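Local coordinates for protein acyl-CoA thioester hydrolase ybgC (Escherichia coli K-12, PDB 3GRH) that is a putative thioesterase of the outer membrane, a lipoprotein of the pectinesterase family that neither binds pectin nor shows pectinesterase activity, at residues 191-196 with 224-229; 245-250 with 278-283; 274-279 with 296-301; 305-310 with 338-343. All coordinates share one frame; numbering follows the deposited sequence.

Contact 1: 191-196 with 224-229; sequences LCSAVF and PAVALR
A parallel bridge pairs Phe196 with Leu228 where two strands begin, one on each of two stacked coils. Arg229 N gives Phe196 O a hydrogen bond of 2.8 Å, and Phe196 N reaches Ala227 O at 3.1 Å. The two paired side chains lie alongside each other and point the same way, which brings Leu228 CD1 to 3.3 Å from Phe196 CD2, obliquely to the ring. Ahead of the strands, in the loops that lead into this face of the right-handed parallel beta-helix of the pectinesterase family, the pairing is less regular. There a side chain joins the backbone bonds: Ser193 OG, set between its own N and carbonyl carbon (chi1 68°), accepts from Val226 N at 3.1 Å (173°), and is also bonded to Val190 O. Val195 N also donates to Val226 O, from 36° out of the carbonyl plane. Ala194 CB touches both Val226 CG1, 3.7 Å away, and Arg229 CB. The extended Arg229 chain crosses Leu191, whose CD2 lies over one guanidinium face. Arg229 NH1 comes to 2.7 Å from Leu191 O at an angle too poor for a hydrogen bond; it is bound by Asn258, and NE forms a salt bridge with Asp231.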
loop_
_atom_site.group_PDB
_atom_site.type_symbol
_atom_site.label_atom_id
_atom_site.label_comp_id
_atom_site.label_asym_id
_atom_site.label_seq_id
_atom_site.Cartn_x
_atom_site.Cartn_y
_atom_site.Cartn_z
ATOM N N LEU A 191 -9.748 0.199 9.656
ATOM C CA LEU A 191 -9.300 1.590 9.483
ATOM C C LEU A 191 -8.753 2.228 10.779
ATOM O O LEU A 191 -8.383 3.418 10.761
ATOM C CB LEU A 191 -10.432 2.476 8.909
ATOM C CG LEU A 191 -10.783 2.174 7.446
ATOM C CD1 LEU A 191 -11.597 3.264 6.854
ATOM C CD2 LEU A 191 -9.525 2.018 6.566
ATOM N N CYS A 192 -8.724 1.497 11.878
ATOM C CA CYS A 192 -8.078 1.938 13.084
ATOM C C CYS A 192 -6.974 1.018 13.500
ATOM O O CYS A 192 -6.396 1.200 14.576
ATOM C CB CYS A 192 -9.056 1.952 14.217
ATOM S SG CYS A 192 -10.433 3.122 13.926
ATOM N N SER A 193 -6.666 -0.004 12.719
ATOM C CA SER A 193 -5.671 -0.996 13.162
ATOM C C SER A 193 -4.254 -0.659 12.735
ATOM O O SER A 193 -3.372 -1.417 12.971
ATOM C CB SER A 193 -6.013 -2.407 12.597
ATOM O OG SER A 193 -5.826 -2.418 11.172
ATOM N N ALA A 194 -4.034 0.484 12.101
ATOM C CA ALA A 194 -2.699 0.808 11.598
ATOM C C ALA A 194 -1.699 1.166 12.644
ATOM O O ALA A 194 -2.015 2.014 13.498
ATOM C CB ALA A 194 -2.763 1.947 10.474
ATOM N N VAL A 195 -0.474 0.675 12.509
ATOM C CA VAL A 195 0.637 1.084 13.398
ATOM C C VAL A 195 1.098 2.477 13.000
ATOM O O VAL A 195 1.336 3.325 13.831
ATOM C CB VAL A 195 1.810 0.061 13.332
ATOM C CG1 VAL A 195 2.997 0.577 14.162
ATOM C CG2 VAL A 195 1.318 -1.334 13.784
ATOM N N PHE A 196 1.316 2.679 11.705
ATOM C CA PHE A 196 1.790 3.931 11.142
ATOM C C PHE A 196 0.669 4.413 10.255
ATOM O O PHE A 196 0.307 3.747 9.300
ATOM C CB PHE A 196 3.080 3.691 10.326
ATOM C CG PHE A 196 3.835 4.879 10.010
ATOM C CD1 PHE A 196 5.076 5.138 10.613
ATOM C CD2 PHE A 196 3.351 5.801 9.173
ATOM C CE1 PHE A 196 5.770 6.250 10.311
ATOM C CE2 PHE A 196 4.072 7.015 8.904
ATOM C CZ PHE A 196 5.280 7.186 9.497
ATOM N N PRO A 224 -7.710 -8.189 10.460
ATOM C CA PRO A 224 -7.060 -7.043 9.799
ATOM C C PRO A 224 -6.050 -6.444 10.752
ATOM O O PRO A 224 -6.354 -6.117 11.890
ATOM C CB PRO A 224 -8.215 -6.094 9.529
ATOM C CG PRO A 224 -9.423 -6.899 9.764
ATOM C CD PRO A 224 -9.135 -7.936 10.718
ATOM N N ALA A 225 -4.841 -6.213 10.287
ATOM C CA ALA A 225 -3.840 -5.654 11.105
ATOM C C ALA A 225 -2.848 -4.866 10.227
ATOM O O ALA A 225 -1.747 -5.351 9.857
ATOM C CB ALA A 225 -3.173 -6.756 11.852
ATOM N N VAL A 226 -3.225 -3.621 9.998
ATOM C CA VAL A 226 -2.472 -2.782 9.094
ATOM C C VAL A 226 -1.157 -2.371 9.699
ATOM O O VAL A 226 -1.089 -1.964 10.866
ATOM C CB VAL A 226 -3.329 -1.525 8.710
ATOM C CG1 VAL A 226 -2.512 -0.603 7.804
ATOM C CG2 VAL A 226 -4.652 -1.923 8.077
ATOM N N ALA A 227 -0.096 -2.456 8.894
ATOM C CA ALA A 227 1.207 -1.959 9.249
ATOM C C ALA A 227 1.274 -0.476 8.919
ATOM O O ALA A 227 1.492 0.316 9.760
ATOM C CB ALA A 227 2.280 -2.712 8.542
ATOM N N LEU A 228 1.087 -0.127 7.648
ATOM C CA LEU A 228 1.219 1.272 7.160
ATOM C C LEU A 228 -0.083 1.613 6.476
ATOM O O LEU A 228 -0.455 0.972 5.543
ATOM C CB LEU A 228 2.333 1.362 6.165
ATOM C CG LEU A 228 2.528 2.734 5.564
ATOM C CD1 LEU A 228 2.672 3.896 6.511
ATOM C CD2 LEU A 228 3.800 2.608 4.681
ATOM N N ARG A 229 -0.689 2.720 6.888
ATOM C CA ARG A 229 -1.804 3.343 6.196
ATOM C C ARG A 229 -1.403 4.710 5.739
ATOM O O ARG A 229 -0.837 5.485 6.528
ATOM C CB ARG A 229 -2.947 3.470 7.115
ATOM C CG ARG A 229 -4.086 4.256 6.576
ATOM C CD ARG A 229 -5.317 4.269 7.376
ATOM N NE ARG A 229 -6.283 5.268 6.903
ATOM C CZ ARG A 229 -7.365 5.598 7.595
ATOM N NH1 ARG A 229 -7.668 4.978 8.734
ATOM N NH2 ARG A 229 -8.112 6.575 7.160
#

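Contact 2: 245-250 with 278-283; sequences RQNTFF and DVDIVS
The backbones of 245-250 and 278-283 run parallel, joined by hydrogen bonds from Asn247 N to Val279 O, Phe249 N to Ile281 O and Ser283 N to Phe249 O, with Asp278 N on Arg245 O at 2.8 Å. They belong to adjacent coils of the right-handed parallel beta-helix, stacked where the chain turns a corner at 280-282 that begins with Asp280, the predicted nucleophile. With CG anti to its carbonyl carbon (chi1 -64°), Asn247 points ND2 at Ser283 OG, 3.0 Å away and only 4° out of the amide plane; that hydroxyl donates to Asp280 O at 2.9 Å. Asn247 OD1 receives Gln246 NE2, which Asn222 also binds. Replacing Asn247 by an alanine would probably leave Ser283 OG without its donor and Gln246 NE2 short of one acceptor. Asp280 OD1 is held by Arg340 in a salt bridge. Asp278 OD1 turns its anti lone pair to Val279 N at 2.7 Å, while OD2 rests 3.6 Å from Arg245 CB; the Arg245 guanidinium runs on to Asp216 and Glu276. Phe249 and Val282 lie side by side. On the sheet face of Phe250 and Ser283, Ser283 CB sits over the Phe250 ring, 4.0 Å from its centroid.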
loop_
_atom_site.group_PDB
_atom_site.type_symbol
_atom_site.label_atom_id
_atom_site.label_comp_id
_atom_site.label_asym_id
_atom_site.label_seq_id
_atom_site.Cartn_x
_atom_site.Cartn_y
_atom_site.Cartn_z
ATOM N N ARG A 245 0.477 -9.438 7.911
ATOM C CA ARG A 245 -0.219 -10.671 7.491
ATOM C C ARG A 245 -1.437 -10.200 6.717
ATOM O O ARG A 245 -1.328 -9.958 5.530
ATOM C CB ARG A 245 -0.544 -11.572 8.611
ATOM C CG ARG A 245 0.644 -12.109 9.335
ATOM C CD ARG A 245 1.403 -13.081 8.588
ATOM N NE ARG A 245 2.544 -13.553 9.406
ATOM C CZ ARG A 245 3.807 -13.155 9.254
ATOM N NH1 ARG A 245 4.167 -12.280 8.336
ATOM N NH2 ARG A 245 4.780 -13.705 10.025
ATOM N N GLN A 246 -2.561 -9.920 7.385
ATOM C CA GLN A 246 -3.752 -9.416 6.656
ATOM C C GLN A 246 -3.797 -7.915 6.627
ATOM O O GLN A 246 -3.704 -7.281 7.627
ATOM C CB GLN A 246 -5.036 -9.994 7.272
ATOM C CG GLN A 246 -6.255 -9.746 6.518
ATOM C CD GLN A 246 -7.492 -10.169 7.200
ATOM O OE1 GLN A 246 -7.496 -11.195 7.845
ATOM N NE2 GLN A 246 -8.562 -9.333 7.124
ATOM N N ASN A 247 -3.903 -7.357 5.426
ATOM C CA ASN A 247 -4.028 -5.922 5.166
ATOM C C ASN A 247 -2.767 -5.155 5.595
ATOM O O ASN A 247 -2.876 -4.013 6.090
ATOM C CB ASN A 247 -5.234 -5.325 5.885
ATOM C CG ASN A 247 -6.556 -5.866 5.419
ATOM O OD1 ASN A 247 -7.295 -6.469 6.231
ATOM N ND2 ASN A 247 -6.887 -5.671 4.143
ATOM N N THR A 248 -1.568 -5.645 5.258
ATOM C CA THR A 248 -0.348 -4.998 5.580
ATOM C C THR A 248 -0.198 -3.515 5.211
ATOM O O THR A 248 0.169 -2.720 6.065
ATOM C CB THR A 248 0.759 -5.798 4.914
ATOM O OG1 THR A 248 0.717 -7.149 5.399
ATOM C CG2 THR A 248 2.074 -5.199 5.234
ATOM N N PHE A 249 -0.511 -3.184 3.971
ATOM C CA PHE A 249 -0.384 -1.835 3.450
ATOM C C PHE A 249 -1.773 -1.405 2.976
ATOM O O PHE A 249 -2.363 -2.095 2.168
ATOM C CB PHE A 249 0.643 -1.863 2.341
ATOM C CG PHE A 249 0.903 -0.501 1.720
ATOM C CD1 PHE A 249 1.022 0.667 2.495
ATOM C CD2 PHE A 249 1.087 -0.385 0.382
ATOM C CE1 PHE A 249 1.321 1.883 1.896
ATOM C CE2 PHE A 249 1.355 0.849 -0.206
ATOM C CZ PHE A 249 1.481 1.943 0.532
ATOM N N PHE A 250 -2.278 -0.261 3.483
ATOM C CA PHE A 250 -3.623 0.195 3.183
ATOM C C PHE A 250 -3.522 1.628 2.705
ATOM O O PHE A 250 -2.945 2.466 3.387
ATOM C CB PHE A 250 -4.486 0.138 4.428
ATOM C CG PHE A 250 -5.929 -0.140 4.131
ATOM C CD1 PHE A 250 -6.467 -1.355 4.438
ATOM C CD2 PHE A 250 -6.684 0.729 3.381
ATOM C CE1 PHE A 250 -7.792 -1.669 4.108
ATOM C CE2 PHE A 250 -8.002 0.452 3.037
ATOM C CZ PHE A 250 -8.566 -0.735 3.406
ATOM N N ASP A 278 -0.244 -11.971 3.895
ATOM C CA ASP A 278 -0.982 -13.091 3.312
ATOM C C ASP A 278 -2.255 -12.698 2.565
ATOM O O ASP A 278 -2.325 -12.816 1.347
ATOM C CB ASP A 278 -1.218 -14.236 4.338
ATOM C CG ASP A 278 -1.731 -13.784 5.695
ATOM O OD1 ASP A 278 -2.596 -12.879 5.815
ATOM O OD2 ASP A 278 -1.332 -14.466 6.687
ATOM N N VAL A 279 -3.245 -12.213 3.282
ATOM C CA VAL A 279 -4.567 -11.870 2.737
ATOM C C VAL A 279 -4.669 -10.365 2.556
ATOM O O VAL A 279 -4.553 -9.579 3.466
ATOM C CB VAL A 279 -5.633 -12.346 3.701
ATOM C CG1 VAL A 279 -7.041 -11.852 3.306
ATOM C CG2 VAL A 279 -5.591 -13.872 3.764
ATOM N N ASP A 280 -4.878 -9.956 1.317
ATOM C CA ASP A 280 -5.046 -8.558 0.940
ATOM C C ASP A 280 -3.887 -7.732 1.416
ATOM O O ASP A 280 -4.087 -6.741 2.143
ATOM C CB ASP A 280 -6.412 -8.075 1.434
ATOM C CG ASP A 280 -7.584 -8.878 0.883
ATOM O OD1 ASP A 280 -7.492 -9.561 -0.150
ATOM O OD2 ASP A 280 -8.717 -8.798 1.500
ATOM N N ILE A 281 -2.696 -8.073 0.938
ATOM C CA ILE A 281 -1.484 -7.494 1.423
ATOM C C ILE A 281 -1.463 -5.995 1.120
ATOM O O ILE A 281 -0.988 -5.222 1.918
ATOM C CB ILE A 281 -0.310 -8.211 0.831
ATOM C CG1 ILE A 281 -0.360 -9.729 1.101
ATOM C CG2 ILE A 281 1.001 -7.599 1.317
ATOM C CD1 ILE A 281 0.751 -10.423 0.359
ATOM N N VAL A 282 -1.887 -5.603 -0.064
ATOM C CA VAL A 282 -1.955 -4.171 -0.475
ATOM C C VAL A 282 -3.419 -3.888 -0.820
ATOM O O VAL A 282 -3.963 -4.512 -1.672
ATOM C CB VAL A 282 -1.091 -3.885 -1.705
ATOM C CG1 VAL A 282 -1.394 -2.485 -2.180
ATOM C CG2 VAL A 282 0.388 -4.127 -1.335
ATOM N N SER A 283 -4.063 -3.049 -0.029
ATOM C CA SER A 283 -5.475 -2.790 -0.127
ATOM C C SER A 283 -5.787 -1.331 -0.208
ATOM O O SER A 283 -5.022 -0.499 0.303
ATOM C CB SER A 283 -6.116 -3.290 1.202
ATOM O OG SER A 283 -6.000 -4.690 1.444
#

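Contact 3: 274-279 with 296-301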
loop_
_atom_site.group_PDB
_atom_site.type_symbol
_atom_site.label_atom_id
_atom_site.label_comp_id
_atom_site.label_asym_id
_atom_site.label_seq_id
_atom_site.Cartn_x
_atom_site.Cartn_y
_atom_site.Cartn_z
ATOM N N TYR A 274 9.963 -3.790 0.223
ATOM C CA TYR A 274 9.631 -5.182 0.465
ATOM C C TYR A 274 8.367 -5.180 1.240
ATOM O O TYR A 274 8.320 -4.558 2.271
ATOM C CB TYR A 274 10.722 -5.858 1.223
ATOM C CG TYR A 274 10.408 -7.258 1.666
ATOM C CD1 TYR A 274 10.514 -8.301 0.813
ATOM C CD2 TYR A 274 9.977 -7.510 2.924
ATOM C CE1 TYR A 274 10.190 -9.576 1.193
ATOM C CE2 TYR A 274 9.713 -8.803 3.320
ATOM C CZ TYR A 274 9.775 -9.793 2.444
ATOM O OH TYR A 274 9.510 -11.132 2.799
ATOM N N ILE A 275 7.341 -5.905 0.777
ATOM C CA ILE A 275 6.030 -5.929 1.448
ATOM C C ILE A 275 5.613 -7.379 1.624
ATOM O O ILE A 275 5.714 -8.160 0.691
ATOM C CB ILE A 275 4.992 -5.177 0.603
ATOM C CG1 ILE A 275 5.483 -3.785 0.351
ATOM C CG2 ILE A 275 3.631 -5.184 1.366
ATOM C CD1 ILE A 275 4.473 -2.916 -0.473
ATOM N N GLU A 276 5.307 -7.747 2.856
ATOM C CA GLU A 276 5.027 -9.167 3.214
ATOM C C GLU A 276 3.643 -9.231 3.844
ATOM O O GLU A 276 3.242 -8.354 4.596
ATOM C CB GLU A 276 6.058 -9.595 4.246
ATOM C CG GLU A 276 5.992 -11.007 4.720
ATOM C CD GLU A 276 7.187 -11.353 5.569
ATOM O OE1 GLU A 276 8.350 -11.404 5.043
ATOM O OE2 GLU A 276 6.970 -11.645 6.786
ATOM N N GLY A 277 2.909 -10.274 3.519
ATOM C CA GLY A 277 1.657 -10.555 4.170
ATOM C C GLY A 277 1.049 -11.816 3.633
ATOM O O GLY A 277 1.724 -12.633 3.022
ATOM N N ASP A 278 -0.244 -11.971 3.895
ATOM C CA ASP A 278 -0.982 -13.091 3.312
ATOM C C ASP A 278 -2.255 -12.698 2.565
ATOM O O ASP A 278 -2.325 -12.816 1.347
ATOM C CB ASP A 278 -1.218 -14.236 4.338
ATOM C CG ASP A 278 -1.731 -13.784 5.695
ATOM O OD1 ASP A 278 -2.596 -12.879 5.815
ATOM O OD2 ASP A 278 -1.332 -14.466 6.687
ATOM N N VAL A 279 -3.245 -12.213 3.282
ATOM C CA VAL A 279 -4.567 -11.870 2.737
ATOM C C VAL A 279 -4.669 -10.365 2.556
ATOM O O VAL A 279 -4.553 -9.579 3.466
ATOM C CB VAL A 279 -5.633 -12.346 3.701
ATOM C CG1 VAL A 279 -7.041 -11.852 3.306
ATOM C CG2 VAL A 279 -5.591 -13.872 3.764
ATOM N N ARG A 296 5.989 -10.575 -0.947
ATOM C CA ARG A 296 6.155 -11.960 -0.436
ATOM C C ARG A 296 4.905 -12.370 0.287
ATOM O O ARG A 296 4.435 -11.689 1.237
ATOM C CB ARG A 296 7.341 -12.069 0.509
ATOM C CG ARG A 296 7.484 -13.423 1.207
ATOM C CD ARG A 296 8.339 -14.365 0.393
ATOM N NE ARG A 296 9.675 -13.781 0.166
ATOM C CZ ARG A 296 10.702 -14.381 -0.433
ATOM N NH1 ARG A 296 10.630 -15.647 -0.877
ATOM N NH2 ARG A 296 11.830 -13.705 -0.577
ATOM N N VAL A 297 4.348 -13.495 -0.175
ATOM C CA VAL A 297 3.254 -14.143 0.529
ATOM C C VAL A 297 3.785 -15.146 1.508
ATOM O O VAL A 297 4.567 -16.024 1.088
ATOM C CB VAL A 297 2.307 -14.850 -0.459
ATOM C CG1 VAL A 297 1.266 -15.710 0.347
ATOM C CG2 VAL A 297 1.612 -13.859 -1.288
ATOM N N VAL A 298 3.356 -15.059 2.771
ATOM C CA VAL A 298 3.781 -15.996 3.829
ATOM C C VAL A 298 2.632 -16.918 4.144
ATOM O O VAL A 298 1.472 -16.533 3.983
ATOM C CB VAL A 298 4.317 -15.298 5.073
ATOM C CG1 VAL A 298 5.561 -14.487 4.714
ATOM C CG2 VAL A 298 3.270 -14.356 5.690
ATOM N N ASN A 299 2.927 -18.140 4.576
ATOM C CA ASN A 299 1.850 -19.072 4.901
ATOM C C ASN A 299 1.928 -19.587 6.348
ATOM O O ASN A 299 1.369 -20.642 6.663
ATOM C CB ASN A 299 1.798 -20.243 3.916
ATOM C CG ASN A 299 2.954 -21.159 4.056
ATOM O OD1 ASN A 299 3.992 -20.805 4.637
ATOM N ND2 ASN A 299 2.833 -22.350 3.463
ATOM N N SER A 300 2.502 -18.771 7.235
ATOM C CA SER A 300 2.649 -19.132 8.645
ATOM C C SER A 300 1.349 -18.943 9.448
ATOM O O SER A 300 1.120 -19.623 10.503
ATOM C CB SER A 300 3.782 -18.341 9.280
ATOM O OG SER A 300 3.787 -17.019 8.820
ATOM N N ARG A 301 0.490 -18.040 9.001
ATOM C CA ARG A 301 -0.755 -17.795 9.719
ATOM C C ARG A 301 -1.905 -18.545 9.046
ATOM O O ARG A 301 -2.768 -19.134 9.709
ATOM C CB ARG A 301 -1.082 -16.293 9.792
ATOM C CG ARG A 301 -2.290 -15.974 10.601
ATOM C CD ARG A 301 -2.654 -14.549 10.416
ATOM N NE ARG A 301 -3.118 -14.228 9.055
ATOM C CZ ARG A 301 -4.389 -14.092 8.705
ATOM N NH1 ARG A 301 -5.356 -14.321 9.603
ATOM N NH2 ARG A 301 -4.717 -13.745 7.472
HETATM O O HOH W 1 0.137 -16.571 6.540
#
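Arg301 grips the Asp278 carboxylate side-on in a salt bridge with two bonds: NH2 to OD1 at 2.8 Å and NE to OD2 at 3.0 Å. The planes are 48° apart; NE meets the syn lone pair of OD2, whereas NH2 reaches OD1 from above the carboxylate plane. A bend at chi3 (67°) turns the end of the arginine toward the acid, and its NH1 is held by the carbonyls of Asp219 and Gly221. A water donates to Asp278 OD2 at 2.6 Å and to Val298 O, and accepts from Arg301 N. An alanine in place of Asp278 would lose the carboxylate and is likely to leave the Arg301 guanidinium without its charge partner and the water short of one acceptor. Backbone bonds follow: Arg296 N to Ile275 O, Gly277 N to Arg296 O and Val298 N to Gly277 O. Farther out, Tyr274 OH lies 3.3 Å from Arg296 CB and donates to Glu276 OE1, while Glu276 OE2 pairs with Arg245. The Glu276 chain crosses Val298 at about a right angle, Glu276 CG 3.5 Å from Val298 CG1. Strand 274-277 lies between 240-243, which Tyr274 and Glu276 touch, and 294-297, from which Arg296 and Val297 reach strand 327-330.

Contact 4: 305-310 with 338-343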
loop_
_atom_site.group_PDB
_atom_site.type_symbol
_atom_site.label_atom_id
_atom_site.label_comp_id
_atom_site.label_asym_id
_atom_site.label_seq_id
_atom_site.Cartn_x
_atom_site.Cartn_y
_atom_site.Cartn_z
ATOM N N GLU A 305 -5.393 -19.482 1.813
ATOM C CA GLU A 305 -5.661 -18.391 0.895
ATOM C C GLU A 305 -4.630 -17.307 1.052
ATOM O O GLU A 305 -4.002 -17.174 2.109
ATOM C CB GLU A 305 -7.036 -17.801 1.172
ATOM C CG GLU A 305 -7.147 -17.202 2.611
ATOM C CD GLU A 305 -8.575 -16.751 2.967
ATOM O OE1 GLU A 305 -9.385 -16.485 2.049
ATOM O OE2 GLU A 305 -8.878 -16.672 4.198
ATOM N N ALA A 306 -4.448 -16.548 -0.027
ATOM C CA ALA A 306 -3.553 -15.422 -0.015
ATOM C C ALA A 306 -3.842 -14.624 -1.230
ATOM O O ALA A 306 -4.122 -15.176 -2.247
ATOM C CB ALA A 306 -2.107 -15.888 -0.100
ATOM N N TYR A 307 -3.806 -13.311 -1.109
ATOM C CA TYR A 307 -4.150 -12.380 -2.186
ATOM C C TYR A 307 -3.268 -11.163 -2.084
ATOM O O TYR A 307 -3.343 -10.497 -1.080
ATOM C CB TYR A 307 -5.606 -11.892 -2.128
ATOM C CG TYR A 307 -6.620 -12.953 -1.791
ATOM C CD1 TYR A 307 -7.138 -13.811 -2.753
ATOM C CD2 TYR A 307 -6.977 -13.139 -0.468
ATOM C CE1 TYR A 307 -8.043 -14.809 -2.368
ATOM C CE2 TYR A 307 -7.849 -14.175 -0.102
ATOM C CZ TYR A 307 -8.366 -14.969 -1.065
ATOM O OH TYR A 307 -9.299 -15.964 -0.696
ATOM N N VAL A 308 -2.481 -10.838 -3.103
ATOM C CA VAL A 308 -1.571 -9.766 -2.982
ATOM C C VAL A 308 -2.258 -8.423 -2.997
ATOM O O VAL A 308 -2.090 -7.601 -2.121
ATOM C CB VAL A 308 -0.462 -9.803 -4.027
ATOM C CG1 VAL A 308 0.518 -8.628 -3.835
ATOM C CG2 VAL A 308 0.243 -11.188 -3.927
ATOM N N PHE A 309 -3.070 -8.175 -4.039
ATOM C CA PHE A 309 -3.692 -6.872 -4.227
ATOM C C PHE A 309 -5.188 -6.894 -4.031
ATOM O O PHE A 309 -5.886 -7.766 -4.573
ATOM C CB PHE A 309 -3.419 -6.380 -5.666
ATOM C CG PHE A 309 -2.011 -6.093 -5.946
ATOM C CD1 PHE A 309 -1.367 -4.996 -5.391
ATOM C CD2 PHE A 309 -1.340 -6.913 -6.793
ATOM C CE1 PHE A 309 -0.022 -4.810 -5.612
ATOM C CE2 PHE A 309 -0.023 -6.673 -7.084
ATOM C CZ PHE A 309 0.624 -5.635 -6.477
ATOM N N ALA A 310 -5.711 -5.929 -3.255
ATOM C CA ALA A 310 -7.155 -5.772 -3.038
ATOM C C ALA A 310 -7.564 -4.331 -3.190
ATOM O O ALA A 310 -7.808 -3.607 -2.197
ATOM C CB ALA A 310 -7.496 -6.259 -1.627
ATOM N N LEU A 338 -2.966 -13.365 -7.090
ATOM C CA LEU A 338 -2.448 -12.005 -7.285
ATOM C C LEU A 338 -3.363 -10.986 -6.714
ATOM O O LEU A 338 -2.927 -9.856 -6.366
ATOM C CB LEU A 338 -2.189 -11.756 -8.726
ATOM C CG LEU A 338 -1.137 -12.594 -9.411
ATOM C CD1 LEU A 338 -1.179 -12.264 -10.914
ATOM C CD2 LEU A 338 0.200 -12.286 -8.780
ATOM N N GLY A 339 -4.671 -11.296 -6.586
ATOM C CA GLY A 339 -5.532 -10.293 -6.024
ATOM C C GLY A 339 -7.009 -10.615 -6.081
ATOM O O GLY A 339 -7.413 -11.669 -6.557
ATOM N N ARG A 340 -7.800 -9.663 -5.622
ATOM C CA ARG A 340 -9.289 -9.725 -5.669
ATOM C C ARG A 340 -9.770 -8.323 -5.419
ATOM O O ARG A 340 -9.094 -7.475 -4.852
ATOM C CB ARG A 340 -9.907 -10.659 -4.656
ATOM C CG ARG A 340 -9.519 -10.352 -3.251
ATOM C CD ARG A 340 -10.101 -11.372 -2.317
ATOM N NE ARG A 340 -9.792 -11.100 -0.919
ATOM C CZ ARG A 340 -10.281 -11.801 0.101
ATOM N NH1 ARG A 340 -11.102 -12.841 -0.085
ATOM N NH2 ARG A 340 -9.965 -11.460 1.337
ATOM N N SER A 341 -10.936 -7.998 -5.945
ATOM C CA SER A 341 -11.426 -6.651 -5.739
ATOM C C SER A 341 -12.012 -6.495 -4.345
ATOM O O SER A 341 -12.634 -7.419 -3.823
ATOM C CB SER A 341 -12.501 -6.339 -6.817
ATOM O OG SER A 341 -13.078 -5.024 -6.651
ATOM N N LEU A 342 -11.774 -5.336 -3.730
ATOM C CA LEU A 342 -12.275 -5.029 -2.387
ATOM C C LEU A 342 -13.541 -4.206 -2.579
ATOM O O LEU A 342 -13.492 -2.984 -2.692
ATOM C CB LEU A 342 -11.201 -4.249 -1.588
ATOM C CG LEU A 342 -11.475 -3.777 -0.182
ATOM C CD1 LEU A 342 -11.878 -4.940 0.679
ATOM C CD2 LEU A 342 -10.230 -3.123 0.389
ATOM N N ASP A 343 -14.681 -4.920 -2.657
ATOM C CA ASP A 343 -15.949 -4.320 -3.062
ATOM C C ASP A 343 -16.659 -3.711 -1.837
ATOM O O ASP A 343 -17.654 -4.201 -1.335
ATOM C CB ASP A 343 -16.817 -5.344 -3.743
ATOM C CG ASP A 343 -16.447 -5.612 -5.167
ATOM O OD1 ASP A 343 -15.467 -5.026 -5.710
ATOM O OD2 ASP A 343 -17.195 -6.451 -5.739
#
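Two first torsions bring Arg340 and Tyr307 face to face: Arg340 CG stands between its own N and carbonyl carbon (chi1 56°), from where the chain runs straight out to NE, and Tyr307 CG lies beside its backbone N (chi1 -42°). The two residues sit on adjacent coils of the right-handed parallel beta-helix. The guanidinium lies flat on the ring, with planes 9° apart and centres separated by 3.9 Å, a stacked cation-pi pair in which Tyr307 CE2 comes to 3.4 Å from Arg340 CZ. Nearer the backbone, Arg340 CD adds a CH-pi contact, 3.8 Å from the ring centroid. The ring against one face and the salt bridge from NE to Asp280 probably limit how the guanidinium can turn. Arg340 is, by similarity, a substrate-binding residue, so Tyr307 probably helps to position a group of the predicted active site. Tyr307 OH is itself anchored, donating to the anti lone pair of Glu305 OE1 at 2.8 Å; the same oxygen lies 4.6 Å from Arg340 NH1, well out of the guanidinium plane, so any influence on the arginine is probably through charge only. In the backbone, Phe309 N binds Leu338 O at 2.9 Å, and Arg340 N binds Phe309 O at the same length. Gly339 lies so close to Phe309 O that a beta carbon there would clash. The Phe309 ring packs edge-to-face on Phe295. At the far end, Leu342 CB rests 3.5 Å from Ala310 O.

Overall arrangement
Followed from the N terminus, contacts 1, 2 and 4 each close a loop with 27 residues between its segments, bringing successive coils of the beta-helix together. Contact 1 is complete before contact 2 opens, and Ala227 N to Thr248 O joins them. Contact 3 crosses contact 2: it opens at 274, inside the loop that contact 2 closes, and ends at 301, beyond it; it shares Asp278 and Val279 with contact 2 and closes a shorter loop, between strands 274-277 and 294-297. Thr248 OG1 and Glu276 O, probably hydrogen-bonded, join these two. Contact 4 follows in series, linked to contact 2 through Val282 O with Ala310 N, and to contact 3 through Asp278 O with Tyr307 N.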